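Local coordinates for protein fumarate lyase (Mesorhizobium sp., PDB 3C8T) that belongs to the fumarase/aspartase family of lyases, largely helical proteins, and assembles here from four chains, at residues G246-D251 and F341-L346; A374-R379 and K412-E417. One frame throughout, in Å; residues are numbered along the deposited sequence.

Interaction 1: G246-D251 and F341-L346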
loop_
_atom_site.group_PDB
_atom_site.type_symbol
_atom_site.label_atom_id
_atom_site.label_comp_id
_atom_site.label_asym_id
_atom_site.label_seq_id
_atom_site.Cartn_x
_atom_site.Cartn_y
_atom_site.Cartn_z
ATOM N N GLY A 246 -9.603 7.571 12.382
ATOM C CA GLY A 246 -8.928 6.466 13.034
ATOM C C GLY A 246 -8.271 6.777 14.383
ATOM O O GLY A 246 -8.302 5.945 15.266
ATOM N N LYS A 247 -7.639 7.953 14.518
ATOM C CA LYS A 247 -6.941 8.345 15.744
ATOM C C LYS A 247 -7.909 8.407 16.934
ATOM O O LYS A 247 -7.643 7.837 17.989
ATOM C CB LYS A 247 -6.229 9.702 15.539
ATOM C CG LYS A 247 -5.336 10.130 16.739
ATOM C CD LYS A 247 -6.107 11.016 17.779
ATOM C CE LYS A 247 -5.187 11.640 18.849
ATOM N NZ LYS A 247 -4.741 10.684 19.898
ATOM N N LEU A 248 -9.045 9.095 16.751
ATOM C CA LEU A 248 -10.023 9.223 17.801
ATOM C C LEU A 248 -10.746 7.928 18.063
ATOM O O LEU A 248 -11.154 7.687 19.201
ATOM C CB LEU A 248 -10.996 10.365 17.531
ATOM C CG LEU A 248 -12.022 10.456 16.407
ATOM C CD1 LEU A 248 -13.253 9.574 16.669
ATOM C CD2 LEU A 248 -12.427 11.934 16.309
ATOM N N ALA A 249 -10.847 7.069 17.046
ATOM C CA ALA A 249 -11.471 5.744 17.201
ATOM C C ALA A 249 -10.598 4.821 18.008
ATOM O O ALA A 249 -11.110 4.024 18.767
ATOM C CB ALA A 249 -11.792 5.107 15.861
ATOM N N MET A 250 -9.273 4.916 17.815
ATOM C CA MET A 250 -8.316 4.202 18.634
ATOM C C MET A 250 -8.498 4.620 20.083
ATOM O O MET A 250 -8.554 3.757 20.974
ATOM C CB MET A 250 -6.857 4.476 18.220
ATOM C CG MET A 250 -6.281 3.432 17.256
ATOM S SD MET A 250 -6.399 1.660 17.758
ATOM C CE MET A 250 -4.901 1.439 18.701
ATOM N N ASP A 251 -8.545 5.940 20.307
ATOM C CA ASP A 251 -8.590 6.476 21.657
ATOM C C ASP A 251 -9.863 6.002 22.353
ATOM O O ASP A 251 -9.807 5.459 23.426
ATOM C CB ASP A 251 -8.507 8.020 21.658
ATOM C CG ASP A 251 -7.150 8.538 21.238
ATOM O OD1 ASP A 251 -6.255 7.717 20.965
ATOM O OD2 ASP A 251 -6.953 9.774 21.188
ATOM N N PHE A 341 -22.383 10.202 14.655
ATOM C CA PHE A 341 -23.281 9.496 15.532
ATOM C C PHE A 341 -22.643 9.196 16.886
ATOM O O PHE A 341 -23.237 9.471 17.920
ATOM C CB PHE A 341 -23.703 8.194 14.855
ATOM C CG PHE A 341 -24.524 7.301 15.733
ATOM C CD1 PHE A 341 -25.883 7.576 15.941
ATOM C CD2 PHE A 341 -23.962 6.186 16.325
ATOM C CE1 PHE A 341 -26.660 6.756 16.770
ATOM C CE2 PHE A 341 -24.734 5.361 17.151
ATOM C CZ PHE A 341 -26.086 5.655 17.376
ATOM N N MET A 342 -21.423 8.648 16.862
ATOM C CA MET A 342 -20.724 8.227 18.054
ATOM C C MET A 342 -20.367 9.411 18.941
ATOM O O MET A 342 -20.591 9.359 20.152
ATOM C CB MET A 342 -19.492 7.374 17.713
ATOM C CG MET A 342 -18.475 7.134 18.881
ATOM S SD MET A 342 -17.083 6.126 18.345
ATOM C CE MET A 342 -16.028 7.347 17.480
ATOM N N LEU A 343 -19.816 10.454 18.339
ATOM C CA LEU A 343 -19.354 11.644 19.052
ATOM C C LEU A 343 -20.518 12.504 19.501
ATOM O O LEU A 343 -20.444 13.173 20.551
ATOM C CB LEU A 343 -18.411 12.485 18.165
ATOM C CG LEU A 343 -17.061 11.835 17.872
ATOM C CD1 LEU A 343 -16.339 12.544 16.698
ATOM C CD2 LEU A 343 -16.181 11.771 19.161
ATOM N N GLY A 344 -21.583 12.498 18.701
ATOM C CA GLY A 344 -22.777 13.223 19.043
ATOM C C GLY A 344 -23.406 12.669 20.311
ATOM O O GLY A 344 -23.868 13.455 21.156
ATOM N N GLY A 345 -23.438 11.342 20.460
ATOM C CA GLY A 345 -23.998 10.702 21.655
ATOM C C GLY A 345 -22.987 10.057 22.595
ATOM O O GLY A 345 -23.365 9.225 23.433
ATOM N N LEU A 346 -21.703 10.434 22.495
ATOM C CA LEU A 346 -20.664 9.804 23.349
ATOM C C LEU A 346 -21.026 9.867 24.867
ATOM O O LEU A 346 -21.384 10.937 25.356
ATOM C CB LEU A 346 -19.294 10.456 23.082
ATOM C CG LEU A 346 -18.076 9.697 23.603
ATOM C CD1 LEU A 346 -17.950 8.375 22.821
ATOM C CD2 LEU A 346 -16.813 10.563 23.555
#
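Leu248 meets Met342 and Leu343 where two long helices, 229-255 and 315-344, pack together in the helical core of this fumarase/aspartase-type fold. The second helix ends here, with Gly345 leaving helical geometry. Leu248 uses both methyl branches, one for each partner. With chi1 at 66°, Leu248 CG is flanked by the backbone N and C, and from there the branches reach the other helix. Leu248 CD1 lies 3.6 Å from Met342 CE. The two side chains run alongside each other in opposing senses. The Met342 chain is extended through chi2 and turns at chi3 (80°), which swings the terminal methyl to Leu248. All three residues are buried, and no hydrogen bond crosses between the segments. Phe171 and Trp167 of helix 160-185 also touch Leu248, and helix 104-140 packs on Leu343.

Polar groups lie on another side of helix 229-255. Lys247 NZ bridges to Asp251 OD2 at 2.7 Å, on the syn lone pair, and Lys163 is a second cation on that oxygen. Lys247 NZ also bonds to the carbonyls of His309 and Phe311 of the second subunit. Across the apolar contact, Leu248 CD2 meets Leu343 CD1 tip to tip at 4.0 Å.

Interaction 2: A374-R379 and K412-E417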
loop_
_atom_site.group_PDB
_atom_site.type_symbol
_atom_site.label_atom_id
_atom_site.label_comp_id
_atom_site.label_asym_id
_atom_site.label_seq_id
_atom_site.Cartn_x
_atom_site.Cartn_y
_atom_site.Cartn_z
ATOM N N ALA A 374 12.699 22.290 43.221
ATOM C CA ALA A 374 13.857 22.876 42.519
ATOM C C ALA A 374 14.378 24.232 43.045
ATOM O O ALA A 374 15.580 24.372 43.273
ATOM C CB ALA A 374 13.589 22.948 41.025
ATOM N N PRO A 375 13.499 25.237 43.219
ATOM C CA PRO A 375 14.039 26.471 43.814
ATOM C C PRO A 375 14.779 26.301 45.161
ATOM O O PRO A 375 15.568 27.182 45.510
ATOM C CB PRO A 375 12.799 27.365 43.995
ATOM C CG PRO A 375 11.839 26.889 42.988
ATOM C CD PRO A 375 12.072 25.387 42.869
ATOM N N HIS A 376 14.531 25.203 45.888
ATOM C CA HIS A 376 15.132 24.991 47.212
ATOM C C HIS A 376 16.413 24.172 47.143
ATOM O O HIS A 376 17.415 24.496 47.789
ATOM C CB HIS A 376 14.147 24.312 48.180
ATOM C CG HIS A 376 12.900 25.099 48.415
ATOM N ND1 HIS A 376 12.798 26.055 49.404
ATOM C CD2 HIS A 376 11.705 25.089 47.774
ATOM C CE1 HIS A 376 11.596 26.607 49.358
ATOM N NE2 HIS A 376 10.914 26.037 48.377
ATOM N N THR A 377 16.381 23.111 46.360
ATOM C CA THR A 377 17.480 22.166 46.331
ATOM C C THR A 377 18.348 22.314 45.094
ATOM O O THR A 377 19.414 21.728 45.033
ATOM C CB THR A 377 16.937 20.721 46.294
ATOM O OG1 THR A 377 16.057 20.591 45.162
ATOM C CG2 THR A 377 16.183 20.387 47.584
ATOM N N GLY A 378 17.868 23.049 44.092
ATOM C CA GLY A 378 18.422 22.913 42.740
ATOM C C GLY A 378 17.679 21.842 41.943
ATOM O O GLY A 378 16.887 21.091 42.499
ATOM N N ARG A 379 17.956 21.757 40.645
ATOM C CA ARG A 379 17.079 21.065 39.692
ATOM C C ARG A 379 17.317 19.560 39.590
ATOM O O ARG A 379 16.367 18.781 39.680
ATOM C CB ARG A 379 17.206 21.696 38.303
ATOM C CG ARG A 379 16.153 21.279 37.312
ATOM C CD ARG A 379 16.251 22.146 36.083
ATOM N NE ARG A 379 15.454 21.595 34.991
ATOM C CZ ARG A 379 15.535 21.994 33.726
ATOM N NH1 ARG A 379 16.396 22.958 33.374
ATOM N NH2 ARG A 379 14.748 21.423 32.829
ATOM N N LYS A 412 10.380 19.412 54.883
ATOM C CA LYS A 412 10.725 20.665 55.591
ATOM C C LYS A 412 10.729 21.893 54.660
ATOM O O LYS A 412 10.073 22.896 54.973
ATOM C CB LYS A 412 12.036 20.532 56.413
ATOM N N PRO A 413 11.452 21.838 53.512
ATOM C CA PRO A 413 11.325 23.030 52.655
ATOM C C PRO A 413 9.887 23.315 52.133
ATOM O O PRO A 413 9.497 24.468 52.059
ATOM C CB PRO A 413 12.301 22.758 51.494
ATOM C CG PRO A 413 12.566 21.287 51.547
ATOM C CD PRO A 413 12.385 20.845 52.951
ATOM N N LEU A 414 9.127 22.282 51.785
ATOM C CA LEU A 414 7.794 22.469 51.191
ATOM C C LEU A 414 6.632 22.585 52.214
ATOM O O LEU A 414 5.719 23.415 52.041
ATOM C CB LEU A 414 7.518 21.356 50.168
ATOM C CG LEU A 414 8.433 21.377 48.937
ATOM C CD1 LEU A 414 7.995 20.324 47.906
ATOM C CD2 LEU A 414 8.494 22.804 48.311
ATOM N N GLY A 415 6.685 21.774 53.278
ATOM C CA GLY A 415 5.596 21.731 54.239
ATOM C C GLY A 415 4.645 20.650 53.756
ATOM O O GLY A 415 4.488 20.452 52.551
ATOM N N GLU A 416 4.023 19.957 54.699
ATOM C CA GLU A 416 3.092 18.873 54.431
ATOM C C GLU A 416 1.822 19.293 53.696
ATOM O O GLU A 416 1.302 18.523 52.881
ATOM C CB GLU A 416 2.689 18.187 55.727
ATOM C CG GLU A 416 3.415 16.884 55.963
ATOM C CD GLU A 416 2.700 15.994 56.977
ATOM O OE1 GLU A 416 1.509 16.221 57.263
ATOM O OE2 GLU A 416 3.337 15.046 57.487
ATOM N N GLU A 417 1.311 20.487 54.001
ATOM C CA GLU A 417 0.103 20.977 53.338
ATOM C C GLU A 417 0.418 21.129 51.830
ATOM O O GLU A 417 -0.267 20.565 50.990
ATOM C CB GLU A 417 -0.347 22.305 53.957
ATOM C CG GLU A 417 -1.813 22.691 53.604
ATOM C CD GLU A 417 -2.870 21.758 54.268
ATOM O OE1 GLU A 417 -4.040 21.755 53.809
ATOM O OE2 GLU A 417 -2.534 21.034 55.243
#
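His376 lays its imidazole ring against Pro413 and Leu414 at the surface of the small helical C-terminal region, which matches the adenylosuccinate lyase C-terminus family. The contact joins the end of helix 366-377 to the last residues of helix 408-414.

The CH-pi interaction comes first. Pro413 CB sits over one face of the His376 ring, 4.2 Å from its centroid and 24° off the ring normal. It is offset toward the rim, and its nearest ring atoms include His376 CG, 3.9 Å from Pro413 CB. The first torsion of His376 places CG beside the backbone N (chi1 -60°), and chi2 (-88°) turns the ring so that a face is presented to the proline.

The second kind is van der Waals contact. Leu414 CD2 approaches the ring obliquely and lies 4.0 Å from His376 CD2. It is about equally close to NE2 of the same ring. Leu414 also packs on Val369 of helix 366-377 and on Leu419 and Leu422 of helix 416-422. Pro413 touches Leu373 as well.

Hydrogen bonds act within the segment 374-379. Gly378 N bonds to Ala374 O at 2.8 Å. Thr377 OG1 donates to Gly378 O at 2.8 Å, in the carbonyl plane and on a lone pair. Gly378 has positive phi where helix 366-377 ends, and it precedes the next helix. Gly415 also has positive phi and lies at the N-cap position before helix 416-422. Arg379 then reaches carbonyl oxygens of Lys96, Leu98 and His99 of the second subunit.

No hydrogen bond or salt bridge crosses between the two segments. Van der Waals contact and a weak CH-pi attraction therefore hold the two pieces together here.

Interaction 1 and interaction 2 are separate sites in one elongated chain. Their centres are 43 Å apart, and their nearest atoms are about 26 Å apart. The centre of interaction 1 lies about 14 Å from the centre of the chain, that of interaction 2 about 50 Å. Interaction 1 is inside the helical core, among the long helices, and interaction 2 is at the surface. Along the sequence they are in series: 246-251 and 341-346 are joined before 374-379 and 412-417. In each, the first segment bonds to the second subunit: through Lys247 and Asp251 in interaction 1, and through Arg379 in interaction 2.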